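Local coordinates for protein carboxyl esterase NP (Bacillus subtilis, PDB 4CCW) that catalyses the hydrolysis of carboxylic esters to an alcohol and a carboxylate, using an alpha/beta-hydrolase fold, at residues A[127-133]-A[151-157]; A[61-67]-A[85-91]; A[112-116]-A[142-146]. All coordinates share one frame; numbering follows the deposited sequence.

Contact 1: A[127-133]-A[151-157]; sequences GLSLGGL and ILSPAET
A155 N drops onto the S129 carbonyl from above its plane, 70° out of it and 3.0 Å from S129 O, an oxygen that also accepts the helical bond from L133 N. The carbonyls of G127 and L152 are met almost head-on: L152 N reaches G127 O at 2.8 Å, and S129 N reaches L152 O at 3.0 Å. On the sheet face that carries L128 and L152, these side chains cross at about a right angle, L128 CD1 lying 3.8 Å from L152 CB. On the face of I151, G132 has no side chain, and P154 and I151 occupy the side where one would point, I151 CG2 4.1 Å from G132 CA. L133 slides past T157 in the opposite sense; with CG anti to the backbone N (chi1 167°), L133 CD1 comes to 3.6 Å from T157 OG1, which bonds A155 O. G127, S129 and G131 fit the GxSxG nucleophile elbow, a strained strand-to-helix turn, with S129 probably the nucleophile; its OG accepts from A63 N and lies close to H273. The contact closes a beta-alpha-beta unit of strand 123-128, helix 130-141 and strand 146-152, with strands 56-60 and 236-241 flanking it and helix 275-278 over L128 and L152.

Contact 2: A[61-67]-A[85-91]; sequences HGALFSS and AVDIIGD. With VKC ((2-hydroxyethoxy)acetic acid), chain B.
H61 stands with its imidazole ring between two very different neighbours: S66 CA over the centre of one face, and on the opposite face I88 CD1, 3.9 Å from the ring centroid in a CH-pi contact. ND1 donates in the ring plane to G62 O, while NE2 accepts a nearly straight bond from I88 N at 2.9 Å, tilted 20° from the plane; the pattern suggests a neutral ring with its proton on ND1. A chi1 of 59°, which sets CG between the backbone N and the carbonyl carbon, places the ring so that both nitrogens find these partners. Past its edge lies the D91 carboxylate, only 15° from coplanar, with D91 OD2 3.3 Å from H61 CE1. The syn lone pair of that oxygen takes L64 N at 2.9 Å. This is the loop after strand 56-60 where many alpha/beta hydrolases carry a His-Gly pair beside the oxyanion hole, as is probably so here. D91 is brought to it by a type II turn, I88 to D91. The bound (2-hydroxyethoxy)acetic acid lies against L64, whose CD1 is 3.3 Å from VKC OE1, and puts OXT over the F65 ring. Beyond S66, D87 OD1 is gripped twice: S67 N meets it nearly along the C-O axis at 2.8 Å, and S67 OG comes from above the carboxylate plane at 2.7 Å.

Contact 3: A[112-116]-A[142-146]; sequences LDVFD and MPERV
M142, the first residue to leave helical geometry after helix 130-141, reaches across to L112 with a side chain extended beyond CG. The two cross at about a right angle, so that sulfur and methyl each find a different branch of the leucine: M142 SD lies 4.0 Å from L112 CD1, and M142 CE 4.1 Å from L112 CD2. The chain then turns, R145 N bonding back to M142 O, and this brings R145 round to face helix 104-118. In this alpha/beta-hydrolase fold the loop from helix 130-141 into strand 146-152, at the N-terminal ends of the parallel strands, is fastened to helix 104-118. Bends at chi2 (-56°) and chi3 (-72°) fold the arginine so that its guanidinium forms an end-on salt bridge with D116, both terminal nitrogens gripping OD1. R145 NH2 approaches D116 OD1 nearly along the C-O axis at 2.8 Å; R145 NH1 takes the syn lone pair of the same atom at 3.1 Å. Carboxylate and guanidinium lie 11° from coplanar. E121 O accepts the N-H of NE and I120 O one from NH2, carbonyls that probably add to the negative potential around the cation. Apolar atoms fill in beside it, with L112 CD1 3.3 Å from R145 NH1 and F115 CB 3.8 Å from R145 NH2. The backbone of R145 serves as well: its O lies 3.4 Å from F115 CE2, at the ring edge and near the ring plane, while the same phenyl meets F138 of helix 130-141.

How the contacts relate
Contacts 1 and 2 lie in the core, where the central sheet gives way to the loops that line the ligand pocket, and they touch each other: a probable hydrogen bond links A63 to S129, and I88 CD1 packs on G131 CA. Contact 3 is a surface contact, its centre about 18 Å from the centre of each of the others. Contacts 1 and 3 nevertheless share one beta-alpha-beta unit, whose helix 130-141 begins in the first and ends just ahead of the 142-146 loop; V86 and V114 touch where contacts 2 and 3 meet. The chemistry follows the place: backbone pairing and a tight elbow in contact 1, buried imidazole and carboxylates holding loop amides in contact 2, a salt bridge with apolar flanks in contact 3.

Contact 1: A[127-133]-A[151-157]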
ATOM      1  N   GLY A 127      -1.525   5.526  -0.677  1.00 24.22           N
ATOM      2  CA  GLY A 127      -1.423   4.097  -0.928  1.00 23.47           C
ATOM      3  C   GLY A 127      -0.413   3.848  -2.015  1.00 23.09           C
ATOM      4  O   GLY A 127      -0.413   4.544  -3.040  1.00 22.93           O
ATOM      5  N   LEU A 128       0.462   2.860  -1.794  1.00 22.96           N
ATOM      6  CA  LEU A 128       1.433   2.478  -2.802  1.00 22.69           C
ATOM      7  C   LEU A 128       1.140   1.052  -3.264  1.00 22.73           C
ATOM      8  O   LEU A 128       0.712   0.206  -2.461  1.00 22.42           O
ATOM      9  CB  LEU A 128       2.868   2.624  -2.257  1.00 23.07           C
ATOM     10  CG  LEU A 128       4.040   2.345  -3.201  1.00 23.00           C
ATOM     11  CD1 LEU A 128       5.153   3.375  -3.030  1.00 23.60           C
ATOM     12  CD2 LEU A 128       4.557   0.929  -2.994  1.00 23.79           C
ATOM     13  N   SER A 129       1.367   0.786  -4.556  1.00 22.50           N
ATOM     14  CA  SER A 129       1.201  -0.587  -5.106  1.00 22.29           C
ATOM     15  C   SER A 129      -0.210  -1.121  -4.796  1.00 21.87           C
ATOM     16  O   SER A 129      -1.192  -0.448  -5.081  1.00 21.12           O
ATOM     17  CB  SER A 129       2.342  -1.515  -4.608  1.00 24.03           C
ATOM     18  OG  SER A 129       1.976  -2.900  -4.519  1.00 27.00           O
ATOM     19  N   LEU A 130      -0.319  -2.296  -4.182  1.00 21.79           N
ATOM     20  CA  LEU A 130      -1.629  -2.832  -3.763  1.00 22.00           C
ATOM     21  C   LEU A 130      -2.498  -1.804  -3.024  1.00 22.06           C
ATOM     22  O   LEU A 130      -3.694  -1.655  -3.320  1.00 22.05           O
ATOM     23  CB  LEU A 130      -1.434  -4.102  -2.915  1.00 22.67           C
ATOM     24  CG  LEU A 130      -2.694  -4.844  -2.465  1.00 23.38           C
ATOM     25  CD1 LEU A 130      -3.543  -5.236  -3.670  1.00 23.31           C
ATOM     26  CD2 LEU A 130      -2.321  -6.065  -1.624  1.00 24.22           C
ATOM     27  N   GLY A 131      -1.878  -1.083  -2.091  1.00 21.93           N
ATOM     28  CA  GLY A 131      -2.539  -0.037  -1.308  1.00 22.14           C
ATOM     29  C   GLY A 131      -3.078   1.095  -2.165  1.00 21.53           C
ATOM     30  O   GLY A 131      -4.091   1.687  -1.825  1.00 21.91           O
ATOM     31  N   GLY A 132      -2.397   1.389  -3.270  1.00 20.76           N
ATOM     32  CA  GLY A 132      -2.867   2.424  -4.216  1.00 20.60           C
ATOM     33  C   GLY A 132      -4.157   1.986  -4.911  1.00 20.45           C
ATOM     34  O   GLY A 132      -5.054   2.795  -5.150  1.00 20.82           O
ATOM     35  N   LEU A 133      -4.237   0.691  -5.226  1.00 20.44           N
ATOM     36  CA  LEU A 133      -5.404   0.098  -5.873  1.00 20.63           C
ATOM     37  C   LEU A 133      -6.598   0.105  -4.918  1.00 21.52           C
ATOM     38  O   LEU A 133      -7.699   0.535  -5.309  1.00 21.86           O
ATOM     39  CB  LEU A 133      -5.081  -1.323  -6.363  1.00 20.26           C
ATOM     40  CG  LEU A 133      -6.198  -2.271  -6.813  1.00 20.35           C
ATOM     41  CD1 LEU A 133      -7.114  -1.651  -7.870  1.00 20.41           C
ATOM     42  CD2 LEU A 133      -5.527  -3.552  -7.336  1.00 20.26           C
ATOM     43  N   ILE A 151      -1.851   8.472  -4.729  1.00 22.48           N
ATOM     44  CA  ILE A 151      -1.801   7.098  -5.225  1.00 22.32           C
ATOM     45  C   ILE A 151      -0.426   6.938  -5.826  1.00 21.86           C
ATOM     46  O   ILE A 151      -0.078   7.633  -6.779  1.00 21.54           O
ATOM     47  CB  ILE A 151      -2.946   6.835  -6.236  1.00 22.44           C
ATOM     48  CG1 ILE A 151      -4.299   6.895  -5.509  1.00 23.29           C
ATOM     49  CG2 ILE A 151      -2.756   5.509  -6.965  1.00 21.85           C
ATOM     50  CD1 ILE A 151      -5.516   6.852  -6.420  1.00 23.87           C
ATOM     51  N   LEU A 152       0.371   6.047  -5.233  1.00 21.80           N
ATOM     52  CA  LEU A 152       1.770   5.893  -5.617  1.00 22.08           C
ATOM     53  C   LEU A 152       1.967   4.558  -6.302  1.00 21.32           C
ATOM     54  O   LEU A 152       1.666   3.525  -5.702  1.00 21.38           O
ATOM     55  CB  LEU A 152       2.682   5.960  -4.373  1.00 22.99           C
ATOM     56  CG  LEU A 152       3.026   7.308  -3.702  1.00 24.84           C
ATOM     57  CD1 LEU A 152       1.920   8.351  -3.712  1.00 24.94           C
ATOM     58  CD2 LEU A 152       3.509   7.084  -2.272  1.00 25.11           C
ATOM     59  N   SER A 153       2.483   4.564  -7.536  1.00 21.15           N
ATOM     60  CA  SER A 153       2.837   3.303  -8.212  1.00 20.99           C
ATOM     61  C   SER A 153       1.737   2.231  -8.022  1.00 20.70           C
ATOM     62  O   SER A 153       2.024   1.123  -7.563  1.00 20.99           O
ATOM     63  CB  SER A 153       4.148   2.751  -7.642  1.00 21.87           C
ATOM     64  OG  SER A 153       5.179   3.722  -7.711  1.00 22.40           O
ATOM     65  N   PRO A 154       0.473   2.562  -8.361  1.00 20.66           N
ATOM     66  CA  PRO A 154      -0.626   1.642  -8.027  1.00 20.39           C
ATOM     67  C   PRO A 154      -0.540   0.285  -8.720  1.00 19.93           C
ATOM     68  O   PRO A 154      -0.151   0.213  -9.887  1.00 20.33           O
ATOM     69  CB  PRO A 154      -1.864   2.377  -8.529  1.00 20.60           C
ATOM     70  CG  PRO A 154      -1.355   3.299  -9.612  1.00 20.79           C
ATOM     71  CD  PRO A 154      -0.013   3.747  -9.090  1.00 20.76           C
ATOM     72  N   ALA A 155      -0.963  -0.770  -8.023  1.00 19.72           N
ATOM     73  CA  ALA A 155      -1.088  -2.073  -8.667  1.00 19.56           C
ATOM     74  C   ALA A 155      -2.198  -1.942  -9.695  1.00 19.24           C
ATOM     75  O   ALA A 155      -3.316  -1.554  -9.362  1.00 19.71           O
ATOM     76  CB  ALA A 155      -1.438  -3.155  -7.663  1.00 20.13           C
ATOM     77  N   GLU A 156      -1.868  -2.238 -10.942  1.00 18.79           N
ATOM     78  CA  GLU A 156      -2.785  -2.052 -12.069  1.00 18.81           C
ATOM     79  C   GLU A 156      -3.496  -0.703 -11.988  1.00 19.01           C
ATOM     80  O   GLU A 156      -2.815   0.311 -12.060  1.00 18.92           O
ATOM     81  CB  GLU A 156      -3.693  -3.286 -12.238  1.00 19.29           C
ATOM     82  CG  GLU A 156      -2.877  -4.454 -12.773  1.00 19.08           C
ATOM     83  CD  GLU A 156      -3.732  -5.531 -13.442  1.00 19.51           C
ATOM     84  OE1 GLU A 156      -4.946  -5.605 -13.182  1.00 19.89           O
ATOM     85  OE2 GLU A 156      -3.170  -6.285 -14.244  1.00 19.55           O
ATOM     86  N   THR A 157      -4.814  -0.692 -11.794  1.00 19.55           N
ATOM     87  CA  THR A 157      -5.597   0.562 -11.628  1.00 20.22           C
ATOM     88  C   THR A 157      -5.798   1.314 -12.954  1.00 20.70           C
ATOM     89  O   THR A 157      -6.928   1.442 -13.428  1.00 21.39           O
ATOM     90  CB  THR A 157      -4.991   1.480 -10.526  1.00 19.99           C
ATOM     91  OG1 THR A 157      -4.883   0.731  -9.307  1.00 20.01           O
ATOM     92  CG2 THR A 157      -5.872   2.753 -10.284  1.00 20.44           C
TER

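Contact 2: A[61-67]-A[85-91]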
ATOM      1  N   HIS A  61       0.021   0.200   2.501  1.00 24.36           N
ATOM      2  CA  HIS A  61       1.322  -0.264   1.991  1.00 24.01           C
ATOM      3  C   HIS A  61       1.265  -1.029   0.679  1.00 23.31           C
ATOM      4  O   HIS A  61       0.188  -1.442   0.227  1.00 23.24           O
ATOM      5  CB  HIS A  61       1.901  -1.191   3.043  1.00 24.64           C
ATOM      6  CG  HIS A  61       1.008  -2.372   3.336  1.00 24.74           C
ATOM      7  ND1 HIS A  61       1.011  -3.475   2.580  1.00 24.95           N
ATOM      8  CD2 HIS A  61       0.032  -2.569   4.320  1.00 25.19           C
ATOM      9  CE1 HIS A  61       0.097  -4.350   3.053  1.00 25.54           C
ATOM     10  NE2 HIS A  61      -0.498  -3.796   4.117  1.00 25.99           N
ATOM     11  N   GLY A  62       2.436  -1.271   0.085  1.00 23.40           N
ATOM     12  CA  GLY A  62       2.541  -2.103  -1.129  1.00 23.57           C
ATOM     13  C   GLY A  62       2.438  -3.588  -0.829  1.00 24.69           C
ATOM     14  O   GLY A  62       2.634  -4.002   0.312  1.00 24.94           O
ATOM     15  N   ALA A  63       2.137  -4.391  -1.847  1.00 24.55           N
ATOM     16  CA  ALA A  63       1.970  -5.842  -1.658  1.00 25.35           C
ATOM     17  C   ALA A  63       3.183  -6.472  -0.981  1.00 25.54           C
ATOM     18  O   ALA A  63       4.315  -6.181  -1.345  1.00 25.95           O
ATOM     19  CB  ALA A  63       1.694  -6.554  -2.986  1.00 26.61           C
ATOM     20  N   LEU A  64       2.915  -7.313   0.015  1.00 25.83           N
ATOM     21  CA  LEU A  64       3.917  -8.173   0.677  1.00 27.05           C
ATOM     22  C   LEU A  64       4.881  -7.432   1.613  1.00 27.25           C
ATOM     23  O   LEU A  64       5.706  -8.071   2.282  1.00 28.13           O
ATOM     24  CB  LEU A  64       4.708  -9.010  -0.341  1.00 28.11           C
ATOM     25  CG  LEU A  64       3.948  -9.813  -1.401  1.00 28.33           C
ATOM     26  CD1 LEU A  64       4.974 -10.565  -2.232  1.00 30.44           C
ATOM     27  CD2 LEU A  64       2.923 -10.767  -0.795  1.00 29.19           C
ATOM     28  N   PHE A  65       4.747  -6.104   1.673  1.00 26.67           N
ATOM     29  CA  PHE A  65       5.696  -5.240   2.380  1.00 27.10           C
ATOM     30  C   PHE A  65       5.273  -4.885   3.813  1.00 27.33           C
ATOM     31  O   PHE A  65       6.119  -4.572   4.640  1.00 28.14           O
ATOM     32  CB  PHE A  65       5.929  -3.943   1.577  1.00 26.69           C
ATOM     33  CG  PHE A  65       7.049  -4.023   0.567  1.00 28.20           C
ATOM     34  CD1 PHE A  65       7.444  -5.238   0.012  1.00 29.07           C
ATOM     35  CD2 PHE A  65       7.715  -2.860   0.168  1.00 29.14           C
ATOM     36  CE1 PHE A  65       8.475  -5.293  -0.920  1.00 30.52           C
ATOM     37  CE2 PHE A  65       8.751  -2.913  -0.754  1.00 30.18           C
ATOM     38  CZ  PHE A  65       9.124  -4.127  -1.306  1.00 30.98           C
ATOM     39  N   SER A  66       3.969  -4.945   4.086  1.00 27.32           N
ATOM     40  CA  SER A  66       3.355  -4.500   5.360  1.00 27.40           C
ATOM     41  C   SER A  66       3.456  -2.993   5.629  1.00 26.95           C
ATOM     42  O   SER A  66       4.138  -2.249   4.912  1.00 26.23           O
ATOM     43  CB  SER A  66       3.894  -5.296   6.577  1.00 28.42           C
ATOM     44  OG  SER A  66       5.105  -4.741   7.063  1.00 28.47           O
ATOM     45  N   SER A  67       2.810  -2.558   6.711  1.00 27.17           N
ATOM     46  CA  SER A  67       2.842  -1.166   7.137  1.00 27.54           C
ATOM     47  C   SER A  67       4.217  -0.683   7.593  1.00 27.93           C
ATOM     48  O   SER A  67       4.457   0.522   7.680  1.00 28.38           O
ATOM     49  CB  SER A  67       1.837  -0.951   8.261  1.00 28.15           C
ATOM     50  OG  SER A  67       0.525  -1.022   7.754  1.00 29.03           O
ATOM     51  N   ALA A  85      -1.194   3.723   9.841  1.00 28.33           N
ATOM     52  CA  ALA A  85      -0.694   2.759   8.857  1.00 28.03           C
ATOM     53  C   ALA A  85      -1.400   1.422   9.025  1.00 28.09           C
ATOM     54  O   ALA A  85      -1.192   0.710  10.009  1.00 30.42           O
ATOM     55  CB  ALA A  85       0.817   2.602   8.972  1.00 28.12           C
ATOM     56  N   VAL A  86      -2.235   1.087   8.051  1.00 27.69           N
ATOM     57  CA  VAL A  86      -3.145  -0.061   8.139  1.00 27.84           C
ATOM     58  C   VAL A  86      -2.612  -1.262   7.349  1.00 28.25           C
ATOM     59  O   VAL A  86      -2.317  -1.133   6.152  1.00 27.41           O
ATOM     60  CB  VAL A  86      -4.524   0.322   7.578  1.00 27.64           C
ATOM     61  CG1 VAL A  86      -5.453  -0.884   7.578  1.00 28.20           C
ATOM     62  CG2 VAL A  86      -5.119   1.487   8.375  1.00 28.06           C
ATOM     63  N   ASP A  87      -2.512  -2.423   8.000  1.00 29.45           N
ATOM     64  CA  ASP A  87      -2.101  -3.649   7.301  1.00 29.84           C
ATOM     65  C   ASP A  87      -3.281  -4.191   6.504  1.00 29.93           C
ATOM     66  O   ASP A  87      -4.327  -4.497   7.074  1.00 31.51           O
ATOM     67  CB  ASP A  87      -1.581  -4.723   8.264  1.00 30.72           C
ATOM     68  CG  ASP A  87      -0.112  -4.557   8.627  1.00 30.91           C
ATOM     69  OD1 ASP A  87       0.593  -3.721   8.034  1.00 30.90           O
ATOM     70  OD2 ASP A  87       0.352  -5.281   9.539  1.00 32.51           O
ATOM     71  N   ILE A  88      -3.115  -4.276   5.182  1.00 29.07           N
ATOM     72  CA  ILE A  88      -4.183  -4.721   4.280  1.00 29.12           C
ATOM     73  C   ILE A  88      -4.593  -6.158   4.569  1.00 30.53           C
ATOM     74  O   ILE A  88      -3.762  -7.080   4.581  1.00 30.50           O
ATOM     75  CB  ILE A  88      -3.801  -4.541   2.787  1.00 28.49           C
ATOM     76  CG1 ILE A  88      -3.567  -3.062   2.471  1.00 27.92           C
ATOM     77  CG2 ILE A  88      -4.870  -5.120   1.869  1.00 28.88           C
ATOM     78  CD1 ILE A  88      -2.808  -2.849   1.173  1.00 27.40           C
ATOM     79  N   ILE A  89      -5.889  -6.338   4.795  1.00 31.69           N
ATOM     80  CA  ILE A  89      -6.441  -7.635   5.124  1.00 33.04           C
ATOM     81  C   ILE A  89      -6.215  -8.644   4.002  1.00 33.71           C
ATOM     82  O   ILE A  89      -6.472  -8.349   2.833  1.00 34.20           O
ATOM     83  CB  ILE A  89      -7.941  -7.524   5.498  1.00 34.11           C
ATOM     84  CG1 ILE A  89      -8.410  -8.771   6.246  1.00 35.64           C
ATOM     85  CG2 ILE A  89      -8.798  -7.232   4.270  1.00 33.59           C
ATOM     86  CD1 ILE A  89      -8.208  -8.692   7.742  1.00 36.50           C
ATOM     87  N   GLY A  90      -5.719  -9.825   4.370  1.00 33.78           N
ATOM     88  CA  GLY A  90      -5.410 -10.897   3.419  1.00 34.00           C
ATOM     89  C   GLY A  90      -3.987 -10.908   2.864  1.00 33.16           C
ATOM     90  O   GLY A  90      -3.551 -11.915   2.300  1.00 34.80           O
ATOM     91  N   ASP A  91      -3.265  -9.800   3.020  1.00 31.92           N
ATOM     92  CA  ASP A  91      -1.887  -9.685   2.518  1.00 30.93           C
ATOM     93  C   ASP A  91      -0.893 -10.143   3.602  1.00 31.45           C
ATOM     94  O   ASP A  91      -1.271 -10.331   4.760  1.00 32.42           O
ATOM     95  CB  ASP A  91      -1.596  -8.236   2.064  1.00 29.46           C
ATOM     96  CG  ASP A  91      -0.332  -8.115   1.225  1.00 29.10           C
ATOM     97  OD1 ASP A  91       0.081  -9.098   0.575  1.00 30.27           O
ATOM     98  OD2 ASP A  91       0.263  -7.019   1.200  1.00 28.70           O
TER
HETATM   99  C   VKC B1294       5.243  -5.880  -4.512  1.00 48.38           C
HETATM  100  O   VKC B1294       4.708  -5.395  -5.532  1.00 55.14           O
HETATM  101  CA  VKC B1294       5.205  -7.377  -4.314  1.00 46.98           C
HETATM  102  CD  VKC B1294       2.967 -10.001  -5.312  1.00 47.16           C
HETATM  103  CG  VKC B1294       4.287  -9.246  -5.477  1.00 45.96           C
HETATM  104  OAD VKC B1294       4.098  -7.910  -5.035  1.00 48.25           O
HETATM  105  OE1 VKC B1294       3.213 -11.369  -4.953  1.00 52.15           O
HETATM  106  OXT VKC B1294       5.804  -5.166  -3.653  1.00 50.04           O

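Contact 3: A[112-116]-A[142-146]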
ATOM      1  N   LEU A 112     -14.078   0.554   5.094  1.00 32.53           N
ATOM      2  CA  LEU A 112     -15.180   1.276   5.740  1.00 33.97           C
ATOM      3  C   LEU A 112     -15.152   1.033   7.250  1.00 35.03           C
ATOM      4  O   LEU A 112     -15.110   1.987   8.032  1.00 35.48           O
ATOM      5  CB  LEU A 112     -16.538   0.860   5.147  1.00 34.81           C
ATOM      6  CG  LEU A 112     -17.820   1.395   5.818  1.00 36.41           C
ATOM      7  CD1 LEU A 112     -17.892   2.911   5.759  1.00 36.46           C
ATOM      8  CD2 LEU A 112     -19.072   0.792   5.189  1.00 37.16           C
ATOM      9  N   ASP A 113     -15.157  -0.245   7.646  1.00 35.45           N
ATOM     10  CA  ASP A 113     -15.062  -0.642   9.054  1.00 36.66           C
ATOM     11  C   ASP A 113     -13.865  -0.026   9.782  1.00 36.23           C
ATOM     12  O   ASP A 113     -13.992   0.454  10.905  1.00 36.75           O
ATOM     13  CB  ASP A 113     -14.975  -2.167   9.181  1.00 37.11           C
ATOM     14  CG  ASP A 113     -16.252  -2.875   8.765  1.00 37.78           C
ATOM     15  OD1 ASP A 113     -17.290  -2.219   8.540  1.00 38.50           O
ATOM     16  OD2 ASP A 113     -16.208  -4.116   8.675  1.00 38.33           O
ATOM     17  N   VAL A 114     -12.699  -0.085   9.159  1.00 34.92           N
ATOM     18  CA  VAL A 114     -11.496   0.534   9.717  1.00 34.73           C
ATOM     19  C   VAL A 114     -11.729   2.028   9.995  1.00 34.71           C
ATOM     20  O   VAL A 114     -11.472   2.508  11.106  1.00 35.03           O
ATOM     21  CB  VAL A 114     -10.291   0.354   8.769  1.00 33.50           C
ATOM     22  CG1 VAL A 114      -9.094   1.149   9.264  1.00 33.62           C
ATOM     23  CG2 VAL A 114      -9.937  -1.121   8.621  1.00 33.65           C
ATOM     24  N   PHE A 115     -12.227   2.751   8.985  1.00 34.19           N
ATOM     25  CA  PHE A 115     -12.544   4.175   9.123  1.00 34.46           C
ATOM     26  C   PHE A 115     -13.522   4.401  10.276  1.00 36.09           C
ATOM     27  O   PHE A 115     -13.253   5.204  11.169  1.00 36.00           O
ATOM     28  CB  PHE A 115     -13.156   4.714   7.825  1.00 34.24           C
ATOM     29  CG  PHE A 115     -12.155   5.236   6.821  1.00 33.47           C
ATOM     30  CD1 PHE A 115     -11.128   4.430   6.326  1.00 32.63           C
ATOM     31  CD2 PHE A 115     -12.290   6.522   6.311  1.00 33.41           C
ATOM     32  CE1 PHE A 115     -10.224   4.921   5.388  1.00 32.10           C
ATOM     33  CE2 PHE A 115     -11.390   7.020   5.367  1.00 32.53           C
ATOM     34  CZ  PHE A 115     -10.365   6.209   4.893  1.00 31.54           C
ATOM     35  N   ASP A 116     -14.645   3.677  10.262  1.00 36.82           N
ATOM     36  CA  ASP A 116     -15.674   3.827  11.299  1.00 38.21           C
ATOM     37  C   ASP A 116     -15.117   3.563  12.704  1.00 39.41           C
ATOM     38  O   ASP A 116     -15.397   4.313  13.651  1.00 40.20           O
ATOM     39  CB  ASP A 116     -16.878   2.911  11.017  1.00 38.86           C
ATOM     40  CG  ASP A 116     -17.666   3.320   9.777  1.00 38.44           C
ATOM     41  OD1 ASP A 116     -17.507   4.463   9.278  1.00 37.77           O
ATOM     42  OD2 ASP A 116     -18.471   2.494   9.300  1.00 38.34           O
ATOM     43  N   MET A 142     -16.767   5.583  -2.196  1.00 32.81           N
ATOM     44  CA  MET A 142     -17.112   6.366  -1.004  1.00 34.34           C
ATOM     45  C   MET A 142     -16.399   7.716  -0.931  1.00 34.00           C
ATOM     46  O   MET A 142     -15.659   7.978   0.026  1.00 32.61           O
ATOM     47  CB  MET A 142     -16.802   5.552   0.240  1.00 36.10           C
ATOM     48  CG  MET A 142     -17.403   4.162   0.178  1.00 38.51           C
ATOM     49  SD  MET A 142     -17.670   3.491   1.804  1.00 43.04           S
ATOM     50  CE  MET A 142     -18.071   1.794   1.381  1.00 41.94           C
ATOM     51  N   PRO A 143     -16.644   8.592  -1.927  1.00 34.08           N
ATOM     52  CA  PRO A 143     -15.989   9.909  -1.992  1.00 34.47           C
ATOM     53  C   PRO A 143     -16.268  10.782  -0.779  1.00 35.60           C
ATOM     54  O   PRO A 143     -15.531  11.740  -0.508  1.00 35.73           O
ATOM     55  CB  PRO A 143     -16.598  10.541  -3.249  1.00 34.73           C
ATOM     56  CG  PRO A 143     -17.893   9.822  -3.458  1.00 35.34           C
ATOM     57  CD  PRO A 143     -17.629   8.418  -3.010  1.00 34.69           C
ATOM     58  N   GLU A 144     -17.343  10.453  -0.066  1.00 36.67           N
ATOM     59  CA  GLU A 144     -17.769  11.180   1.119  1.00 38.09           C
ATOM     60  C   GLU A 144     -16.833  10.995   2.325  1.00 37.00           C
ATOM     61  O   GLU A 144     -16.987  11.692   3.346  1.00 38.01           O
ATOM     62  CB  GLU A 144     -19.195  10.752   1.502  1.00 40.72           C
ATOM     63  CG  GLU A 144     -19.300   9.354   2.111  1.00 41.81           C
ATOM     64  CD  GLU A 144     -19.512   8.237   1.093  1.00 42.74           C
ATOM     65  OE1 GLU A 144     -19.421   8.491  -0.127  1.00 41.93           O
ATOM     66  OE2 GLU A 144     -19.781   7.090   1.525  1.00 44.40           O
ATOM     67  N   ARG A 145     -15.913  10.036   2.214  1.00 34.83           N
ATOM     68  CA  ARG A 145     -14.989   9.668   3.293  1.00 33.77           C
ATOM     69  C   ARG A 145     -13.532  10.016   3.013  1.00 32.77           C
ATOM     70  O   ARG A 145     -12.674   9.842   3.883  1.00 31.88           O
ATOM     71  CB  ARG A 145     -15.073   8.163   3.605  1.00 33.10           C
ATOM     72  CG  ARG A 145     -16.475   7.649   3.938  1.00 34.04           C
ATOM     73  CD  ARG A 145     -17.156   8.383   5.102  1.00 35.02           C
ATOM     74  NE  ARG A 145     -16.582   8.062   6.415  1.00 34.74           N
ATOM     75  CZ  ARG A 145     -16.872   6.966   7.125  1.00 35.03           C
ATOM     76  NH1 ARG A 145     -17.749   6.083   6.663  1.00 34.61           N
ATOM     77  NH2 ARG A 145     -16.299   6.759   8.312  1.00 34.80           N
ATOM     78  N   VAL A 146     -13.254  10.498   1.804  1.00 31.86           N
ATOM     79  CA  VAL A 146     -11.878  10.752   1.383  1.00 31.37           C
ATOM     80  C   VAL A 146     -11.725  12.236   1.059  1.00 32.12           C
ATOM     81  O   VAL A 146     -12.348  12.741   0.124  1.00 32.35           O
ATOM     82  CB  VAL A 146     -11.484   9.892   0.149  1.00 30.35           C
ATOM     83  CG1 VAL A 146      -9.979   9.952  -0.110  1.00 29.28           C
ATOM     84  CG2 VAL A 146     -11.915   8.443   0.319  1.00 30.19           C
TER